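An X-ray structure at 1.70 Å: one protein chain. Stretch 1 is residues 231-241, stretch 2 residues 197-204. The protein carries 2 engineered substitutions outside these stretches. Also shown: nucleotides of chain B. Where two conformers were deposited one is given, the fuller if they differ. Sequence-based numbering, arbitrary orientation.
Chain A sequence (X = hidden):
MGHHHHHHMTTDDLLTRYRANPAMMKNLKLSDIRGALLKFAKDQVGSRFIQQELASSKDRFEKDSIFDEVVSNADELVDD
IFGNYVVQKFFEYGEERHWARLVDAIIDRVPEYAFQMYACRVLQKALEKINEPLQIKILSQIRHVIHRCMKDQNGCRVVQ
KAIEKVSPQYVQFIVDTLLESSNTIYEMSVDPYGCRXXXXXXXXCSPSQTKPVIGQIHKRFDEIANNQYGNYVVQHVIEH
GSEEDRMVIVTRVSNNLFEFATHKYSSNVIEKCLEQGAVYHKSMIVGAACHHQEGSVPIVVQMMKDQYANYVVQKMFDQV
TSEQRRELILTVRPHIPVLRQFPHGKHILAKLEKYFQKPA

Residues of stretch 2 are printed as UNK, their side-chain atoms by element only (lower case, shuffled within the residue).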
ATOM      1  N   ASN A 231     -12.690  -3.614   2.024  1.00 14.67           N
ATOM      2  CA  ASN A 231     -13.285  -3.256   0.741  1.00 14.13           C
ATOM      3  C   ASN A 231     -12.209  -2.902  -0.279  1.00 14.36           C
ATOM      4  O   ASN A 231     -12.375  -3.184  -1.472  1.00 14.61           O
ATOM      5  CB  ASN A 231     -14.314  -2.124   0.900  1.00 16.59           C
ATOM      6  CG  ASN A 231     -13.682  -0.750   0.972  1.00 14.58           C
ATOM      7  OD1 ASN A 231     -13.478  -0.092  -0.053  1.00 16.13           O
ATOM      8  ND2 ASN A 231     -13.374  -0.311   2.176  1.00 15.07           N
ATOM      9  N   TYR A 232     -11.080  -2.346   0.176  1.00 14.36           N
ATOM     10  CA  TYR A 232      -9.964  -2.103  -0.731  1.00 14.80           C
ATOM     11  C   TYR A 232      -9.308  -3.400  -1.173  1.00 16.78           C
ATOM     12  O   TYR A 232      -8.835  -3.496  -2.313  1.00 16.42           O
ATOM     13  CB  TYR A 232      -8.917  -1.229  -0.062  1.00 15.04           C
ATOM     14  CG  TYR A 232      -9.391   0.180   0.235  1.00 16.28           C
ATOM     15  CD1 TYR A 232      -9.383   1.146  -0.758  1.00 20.43           C
ATOM     16  CD2 TYR A 232      -9.810   0.535   1.511  1.00 17.22           C
ATOM     17  CE1 TYR A 232      -9.775   2.444  -0.497  1.00 20.20           C
ATOM     18  CE2 TYR A 232     -10.217   1.851   1.786  1.00 16.31           C
ATOM     19  CZ  TYR A 232     -10.198   2.785   0.770  1.00 19.47           C
ATOM     20  OH  TYR A 232     -10.587   4.084   1.043  1.00 23.19           O
ATOM     21  N   VAL A 233      -9.257  -4.399  -0.288  1.00 14.46           N
ATOM     22  CA  VAL A 233      -8.720  -5.702  -0.681  1.00 13.57           C
ATOM     23  C   VAL A 233      -9.567  -6.304  -1.794  1.00 13.70           C
ATOM     24  O   VAL A 233      -9.049  -6.810  -2.796  1.00 14.43           O
ATOM     25  CB  VAL A 233      -8.641  -6.631   0.546  1.00 16.43           C
ATOM     26  CG1 VAL A 233      -8.371  -8.079   0.142  1.00 14.50           C
ATOM     27  CG2 VAL A 233      -7.563  -6.134   1.534  1.00 12.85           C
ATOM     28  N   VAL A 234     -10.890  -6.258  -1.630  1.00 14.97           N
ATOM     29  CA  VAL A 234     -11.782  -6.776  -2.661  1.00 13.11           C
ATOM     30  C   VAL A 234     -11.636  -5.979  -3.955  1.00 15.25           C
ATOM     31  O   VAL A 234     -11.649  -6.555  -5.047  1.00 16.73           O
ATOM     32  CB  VAL A 234     -13.236  -6.778  -2.167  1.00 13.88           C
ATOM     33  CG1 VAL A 234     -14.199  -7.053  -3.340  1.00 17.13           C
ATOM     34  CG2 VAL A 234     -13.416  -7.825  -1.070  1.00 14.10           C
ATOM     35  N   GLN A 235     -11.488  -4.648  -3.867  1.00 13.99           N
ATOM     36  CA  GLN A 235     -11.277  -3.893  -5.095  1.00 14.56           C
ATOM     37  C   GLN A 235     -10.007  -4.348  -5.809  1.00 17.22           C
ATOM     38  O   GLN A 235      -9.978  -4.424  -7.043  1.00 17.61           O
ATOM     39  CB  GLN A 235     -11.244  -2.396  -4.801  1.00 15.08           C
ATOM     40  CG  GLN A 235     -12.625  -1.902  -4.403  1.00 17.93           C
ATOM     41  CD  GLN A 235     -12.620  -0.419  -4.192  1.00 20.37           C
ATOM     42  OE1 GLN A 235     -12.428   0.355  -5.136  1.00 19.89           O
ATOM     43  NE2 GLN A 235     -12.770  -0.010  -2.939  1.00 17.33           N
ATOM     44  N   HIS A 236      -8.979  -4.727  -5.051  1.00 16.28           N
ATOM     45  CA  HIS A 236      -7.753  -5.233  -5.662  1.00 15.23           C
ATOM     46  C   HIS A 236      -7.953  -6.599  -6.311  1.00 16.90           C
ATOM     47  O   HIS A 236      -7.306  -6.881  -7.329  1.00 18.77           O
ATOM     48  CB  HIS A 236      -6.632  -5.273  -4.621  1.00 16.49           C
ATOM     49  CG  HIS A 236      -5.883  -3.982  -4.516  1.00 17.10           C
ATOM     50  ND1 HIS A 236      -6.472  -2.812  -4.087  1.00 23.95           N
ATOM     51  CD2 HIS A 236      -4.605  -3.661  -4.839  1.00 22.73           C
ATOM     52  CE1 HIS A 236      -5.584  -1.832  -4.126  1.00 22.68           C
ATOM     53  NE2 HIS A 236      -4.446  -2.321  -4.585  1.00 24.57           N
ATOM     54  N   VAL A 237      -8.814  -7.454  -5.741  1.00 14.67           N
ATOM     55  CA  VAL A 237      -9.175  -8.724  -6.389  1.00 13.91           C
ATOM     56  C   VAL A 237      -9.850  -8.469  -7.730  1.00 18.65           C
ATOM     57  O   VAL A 237      -9.516  -9.097  -8.740  1.00 20.36           O
ATOM     58  CB  VAL A 237     -10.074  -9.573  -5.478  1.00 16.52           C
ATOM     59  CG1 VAL A 237     -10.491 -10.883  -6.223  1.00 16.39           C
ATOM     60  CG2 VAL A 237      -9.347  -9.903  -4.191  1.00 15.87           C
ATOM     61  N   ILE A 238     -10.826  -7.551  -7.760  1.00 16.44           N
ATOM     62  CA  ILE A 238     -11.479  -7.208  -9.022  1.00 21.69           C
ATOM     63  C   ILE A 238     -10.456  -6.807 -10.076  1.00 23.40           C
ATOM     64  O   ILE A 238     -10.506  -7.267 -11.227  1.00 25.94           O
ATOM     65  CB  ILE A 238     -12.524  -6.100  -8.789  1.00 17.18           C
ATOM     66  CG1 ILE A 238     -13.685  -6.669  -7.968  1.00 16.30           C
ATOM     67  CG2 ILE A 238     -13.019  -5.538 -10.141  1.00 17.34           C
ATOM     68  CD1 ILE A 238     -14.574  -5.602  -7.279  1.00 17.43           C
ATOM     69  N   GLU A 239      -9.488  -5.984  -9.699  1.00 19.00           N
ATOM     70  CA  GLU A 239      -8.538  -5.502 -10.696  1.00 23.32           C
ATOM     71  C   GLU A 239      -7.520  -6.567 -11.077  1.00 26.65           C
ATOM     72  O   GLU A 239      -7.216  -6.737 -12.264  1.00 28.75           O
ATOM     73  CB  GLU A 239      -7.831  -4.254 -10.190  1.00 25.98           C
ATOM     74  CG  GLU A 239      -6.880  -3.686 -11.225  1.00 33.87           C
ATOM     75  CD  GLU A 239      -6.447  -2.283 -10.922  1.00 38.66           C
ATOM     76  OE1 GLU A 239      -6.959  -1.683  -9.949  1.00 39.09           O
ATOM     77  OE2 GLU A 239      -5.596  -1.769 -11.675  1.00 42.63           O
ATOM     78  N   HIS A 240      -6.990  -7.300 -10.099  1.00 22.45           N
ATOM     79  CA  HIS A 240      -5.827  -8.157 -10.314  1.00 20.66           C
ATOM     80  C   HIS A 240      -6.149  -9.645 -10.350  1.00 22.04           C
ATOM     81  O   HIS A 240      -5.240 -10.454 -10.576  1.00 24.78           O
ATOM     82  CB  HIS A 240      -4.774  -7.868  -9.236  1.00 19.96           C
ATOM     83  CG  HIS A 240      -4.255  -6.470  -9.277  1.00 22.31           C
ATOM     84  ND1 HIS A 240      -3.361  -6.042 -10.233  1.00 26.04           N
ATOM     85  CD2 HIS A 240      -4.500  -5.397  -8.484  1.00 24.77           C
ATOM     86  CE1 HIS A 240      -3.075  -4.767 -10.028  1.00 24.25           C
ATOM     87  NE2 HIS A 240      -3.757  -4.349  -8.977  1.00 25.65           N
ATOM     88  N   GLY A 241      -7.400 -10.033 -10.133  1.00 18.81           N
ATOM     89  CA  GLY A 241      -7.796 -11.427 -10.157  1.00 19.96           C
ATOM     90  C   GLY A 241      -8.040 -11.925 -11.571  1.00 24.81           C
ATOM     91  O   GLY A 241      -7.813 -11.231 -12.562  1.00 22.07           O
ATOM     92  N   UNK A 197      -0.571  -5.174   2.974  1.00 13.71           N
ATOM     93  CA  UNK A 197       0.231  -6.330   2.587  1.00 14.15           C
ATOM     94  C   UNK A 197      -0.545  -7.210   1.618  1.00 14.22           C
ATOM     95  O   UNK A 197      -0.014  -7.638   0.591  1.00 14.31           O
ATOM     96  c   UNK A 197       1.644  -6.268   4.642  1.00 16.98           C
ATOM     97  c   UNK A 197       1.345  -8.427   3.412  1.00 15.21           C
ATOM     98  c   UNK A 197       0.670  -7.111   3.832  1.00 14.39           C
ATOM     99  N   UNK A 198      -1.815  -7.480   1.923  1.00 13.54           N
ATOM    100  CA  UNK A 198      -2.625  -8.300   1.017  1.00 12.54           C
ATOM    101  C   UNK A 198      -2.748  -7.627  -0.343  1.00 14.73           C
ATOM    102  O   UNK A 198      -2.603  -8.274  -1.390  1.00 16.21           O
ATOM    103  c   UNK A 198      -4.006  -8.582   1.628  1.00 11.98           C
ATOM    104  c   UNK A 198      -4.893  -9.386   0.630  1.00 13.80           C
ATOM    105  c   UNK A 198      -3.886  -9.310   2.958  1.00 14.04           C
ATOM    106  N   UNK A 199      -3.004  -6.314  -0.356  1.00 13.81           N
ATOM    107  CA  UNK A 199      -3.108  -5.613  -1.631  1.00 14.06           C
ATOM    108  C   UNK A 199      -1.810  -5.699  -2.427  1.00 17.38           C
ATOM    109  O   UNK A 199      -1.841  -5.905  -3.650  1.00 15.91           O
ATOM    110  c   UNK A 199      -4.925  -4.041  -0.912  1.00 15.95           C
ATOM    111  c   UNK A 199      -3.498  -4.157  -1.402  1.00 14.16           C
ATOM    112  n   UNK A 199      -5.483  -2.475   0.852  1.00 22.29           N
ATOM    113  c   UNK A 199      -5.261  -2.644  -0.460  1.00 22.01           C
ATOM    114  o   UNK A 199      -5.308  -1.718  -1.270  1.00 22.45           O
ATOM    115  N   UNK A 200      -0.665  -5.519  -1.760  1.00 15.65           N
ATOM    116  CA  UNK A 200       0.614  -5.575  -2.460  1.00 15.13           C
ATOM    117  C   UNK A 200       0.852  -6.962  -3.049  1.00 17.31           C
ATOM    118  O   UNK A 200       1.328  -7.094  -4.187  1.00 17.16           O
ATOM    119  c   UNK A 200       1.742  -5.163  -1.505  1.00 18.02           C
ATOM    120  n   UNK A 200       1.823  -2.156  -1.687  1.00 29.23           N
ATOM    121  n   UNK A 200      -0.247  -2.028  -2.697  1.00 28.70           N
ATOM    122  n   UNK A 200       0.104  -0.956  -0.713  1.00 27.66           N
ATOM    123  c   UNK A 200       0.561  -1.723  -1.700  1.00 31.99           C
ATOM    124  c   UNK A 200       2.875  -4.354  -2.132  1.00 23.40           C
ATOM    125  c   UNK A 200       2.424  -3.012  -2.707  1.00 30.74           C
ATOM    126  N   UNK A 201       0.487  -8.011  -2.304  1.00 13.66           N
ATOM    127  CA  UNK A 201       0.581  -9.368  -2.837  0.52 15.80           C
ATOM    128  C   UNK A 201      -0.277  -9.550  -4.080  1.00 16.61           C
ATOM    129  O   UNK A 201       0.163 -10.173  -5.059  1.00 17.44           O
ATOM    130  c   UNK A 201       0.176 -10.381  -1.773  0.52 15.22           C
ATOM    131  s   UNK A 201       1.423 -10.574  -0.525  0.52 16.39           S
ATOM    132  N   UNK A 202      -1.510  -9.027  -4.068  1.00 15.42           N
ATOM    133  CA  UNK A 202      -2.377  -9.164  -5.240  1.00 15.21           C
ATOM    134  C   UNK A 202      -1.813  -8.432  -6.451  1.00 19.23           C
ATOM    135  O   UNK A 202      -2.031  -8.867  -7.592  1.00 20.71           O
ATOM    136  c   UNK A 202      -3.781  -8.649  -4.913  1.00 12.95           C
ATOM    137  c   UNK A 202      -4.809 -10.848  -4.312  1.00 18.23           C
ATOM    138  c   UNK A 202      -5.784  -8.694  -3.431  1.00 16.43           C
ATOM    139  c   UNK A 202      -4.502  -9.437  -3.828  1.00 16.67           C
ATOM    140  N   UNK A 203      -1.076  -7.344  -6.221  1.00 18.78           N
ATOM    141  CA  UNK A 203      -0.472  -6.566  -7.302  1.00 17.51           C
ATOM    142  C   UNK A 203       0.752  -7.243  -7.901  1.00 20.37           C
ATOM    143  O   UNK A 203       0.961  -7.165  -9.116  1.00 22.91           O
ATOM    144  c   UNK A 203      -0.808  -3.076  -5.697  1.00 27.33           C
ATOM    145  o   UNK A 203       0.355  -3.051  -5.233  1.00 25.37           O
ATOM    146  c   UNK A 203      -1.211  -4.247  -6.563  1.00 24.03           C
ATOM    147  o   UNK A 203      -1.659  -2.186  -5.478  1.00 24.74           O
ATOM    148  c   UNK A 203      -0.062  -5.186  -6.798  1.00 19.65           C
ATOM    149  N   UNK A 204       1.596  -7.882  -7.079  1.00 15.72           N
ATOM    150  CA  UNK A 204       2.925  -8.287  -7.532  1.00 21.24           C
ATOM    151  C   UNK A 204       3.185  -9.785  -7.552  1.00 24.49           C
ATOM    152  O   UNK A 204       4.130 -10.221  -8.223  1.00 22.76           O
ATOM    153  n   UNK A 204       4.708  -5.497  -7.765  1.00 29.53           N
ATOM    154  c   UNK A 204       4.043  -6.157  -6.753  1.00 23.56           C
ATOM    155  c   UNK A 204       4.572  -4.192  -7.599  1.00 28.37           C
ATOM    156  n   UNK A 204       3.845  -3.981  -6.517  1.00 25.03           N
ATOM    157  c   UNK A 204       3.501  -5.196  -5.967  1.00 22.34           C
ATOM    158  c   UNK A 204       4.007  -7.643  -6.656  1.00 18.52           C
TER
ATOM    159  P     A B   4     -10.428   8.459   4.102  1.00 61.69           P
ATOM    160  OP1   A B   4     -10.270   9.407   5.231  1.00 63.40           O
ATOM    161  OP2   A B   4     -10.219   8.921   2.713  1.00 60.01           O
ATOM    162  O5'   A B   4      -9.444   7.248   4.377  1.00 63.57           O
ATOM    163  C5'   A B   4      -9.212   6.835   5.708  1.00 67.03           C
ATOM    164  C4'   A B   4      -8.426   5.556   5.782  1.00 66.41           C
ATOM    165  O4'   A B   4      -8.814   4.652   4.723  1.00 64.30           O
ATOM    166  C3'   A B   4      -6.921   5.645   5.615  1.00 63.35           C
ATOM    167  O3'   A B   4      -6.256   6.172   6.747  1.00 65.76           O
ATOM    168  C2'   A B   4      -6.564   4.194   5.337  1.00 64.15           C
ATOM    169  O2'   A B   4      -6.575   3.451   6.545  1.00 64.95           O
ATOM    170  C1'   A B   4      -7.760   3.743   4.496  1.00 63.03           C
ATOM    171  N9    A B   4      -7.428   3.636   3.064  1.00 26.95           N
ATOM    172  C8    A B   4      -7.387   4.487   1.986  1.00 25.77           C
ATOM    173  N7    A B   4      -6.992   3.875   0.876  1.00 26.76           N
ATOM    174  C5    A B   4      -6.747   2.552   1.274  1.00 21.39           C
ATOM    175  C6    A B   4      -6.316   1.363   0.650  1.00 21.07           C
ATOM    176  N6    A B   4      -5.994   1.215  -0.636  1.00 21.91           N
ATOM    177  N1    A B   4      -6.218   0.259   1.415  1.00 19.83           N
ATOM    178  C2    A B   4      -6.513   0.297   2.695  1.00 20.59           C
ATOM    179  N3    A B   4      -6.924   1.347   3.397  1.00 26.10           N
ATOM    180  C4    A B   4      -7.013   2.426   2.615  1.00 18.46           C
ATOM    181  P     U B   3     -16.640   9.879   4.003  1.00 26.45           P
ATOM    182  OP1   U B   3     -16.310   9.638   5.431  1.00 32.18           O
ATOM    183  OP2   U B   3     -16.297  11.157   3.356  1.00 25.80           O
ATOM    184  O5'   U B   3     -15.985   8.780   3.053  1.00 27.11           O
ATOM    185  C5'   U B   3     -14.585   8.733   2.839  1.00 21.77           C
ATOM    186  C4'   U B   3     -14.059   7.414   3.327  1.00 24.13           C
ATOM    187  O4'   U B   3     -14.628   6.341   2.541  1.00 25.05           O
ATOM    188  C3'   U B   3     -12.563   7.198   3.218  1.00 34.03           C
ATOM    189  O3'   U B   3     -11.885   7.816   4.295  1.00 37.77           O
ATOM    190  C2'   U B   3     -12.444   5.675   3.244  1.00 31.75           C
ATOM    191  O2'   U B   3     -12.479   5.210   4.582  1.00 33.40           O
ATOM    192  C1'   U B   3     -13.745   5.235   2.560  1.00 28.11           C
ATOM    193  N1    U B   3     -13.549   4.699   1.192  1.00 23.97           N
ATOM    194  C2    U B   3     -13.401   3.320   1.173  1.00 19.31           C
ATOM    195  O2    U B   3     -13.428   2.672   2.205  1.00 17.86           O
ATOM    196  N3    U B   3     -13.230   2.766  -0.069  1.00 19.25           N
ATOM    197  C4    U B   3     -13.170   3.441  -1.264  1.00 19.98           C
ATOM    198  O4    U B   3     -13.006   2.825  -2.314  1.00 19.69           O
ATOM    199  C5    U B   3     -13.331   4.868  -1.164  1.00 23.65           C
ATOM    200  C6    U B   3     -13.501   5.438   0.039  1.00 23.26           C
HETATM  201  O   HOH W   1      -3.855  -1.922  -7.935  1.00 34.34           O

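Position 197 opens the segment with three side-chain carbons, one carrying the other two, a fork directly at CB; none comes near the 231-241 helix. This is Val197. Position 198 has the same three-carbon fork, but its CA-to-CB bond points toward the partner helix, and one branch lies 3.7 Å from CG1 of Val233. It is Val198, and the branch in contact is its CG1.

At position 199 three carbons run in a line and the third carries one oxygen and one nitrogen, a terminal amide on a chain one carbon longer than asparagine's. The middle carbon sits over the face of the His236 ring, and the amide reaches the adenine of A4. The residue is Gln199. Its CG is 3.7 Å from the centroid of the His236 ring, a CH-pi contact, while Gln199 NE2 donates to A4 N1 at 2.9 Å.

Position 200 bears three carbons, a nitrogen, and a carbon holding two more nitrogens: a guanidinium group, hence Arg200. Its CA-to-CB bond points away from stretch 1. Position 201 has one carbon followed by a sulfur and lies out of reach of the other helix, as Cys201.

Four carbons forked at the second mark position 202, which points toward stretch 1 and packs among Val233, His236 and Val237. This is Leu202; its CD1 lies 3.7 Å from His236 CB and 3.8 Å from Val237 CG2. Position 203 shows three carbons, the third bearing two oxygens, one of them 2.9 Å from His236 NE2. A carboxylate on this longer chain makes it Glu203. Its other oxygen, OE1, forms a salt bridge with Arg200 NH2 at 2.8 Å. Position 204 carries one carbon and a five-membered ring of three carbons and two nitrogens; its CA-to-CB bond points away from stretch 1, and the side chain makes no contact with it: His204.

The two helices run nearly parallel, 4° apart, with axes approaching to 9.3 Å, so successive turns meet in step. Leu202 fills the apolar part of the seam, and Val198 extends it against Val233. Beside this, His236 is held at both ring nitrogens: His236 ND1 donates to Tyr232 O at 3.0 Å within its own helix, and His236 NE2 donates across to Glu203 OE2 at 2.9 Å. One turn on, Glu203 CA lies over the face of the His240 ring, 4.1 Å from its centroid. The paired helices also each hold a neighboring base: Gln199 NE2 donates to A4 N1, and Asn231 OD1 accepts from U3 N3 at 2.9 Å, and the Tyr232 ring lays one face against A4.

Stretch 2 (197-204) VVQRCLEH
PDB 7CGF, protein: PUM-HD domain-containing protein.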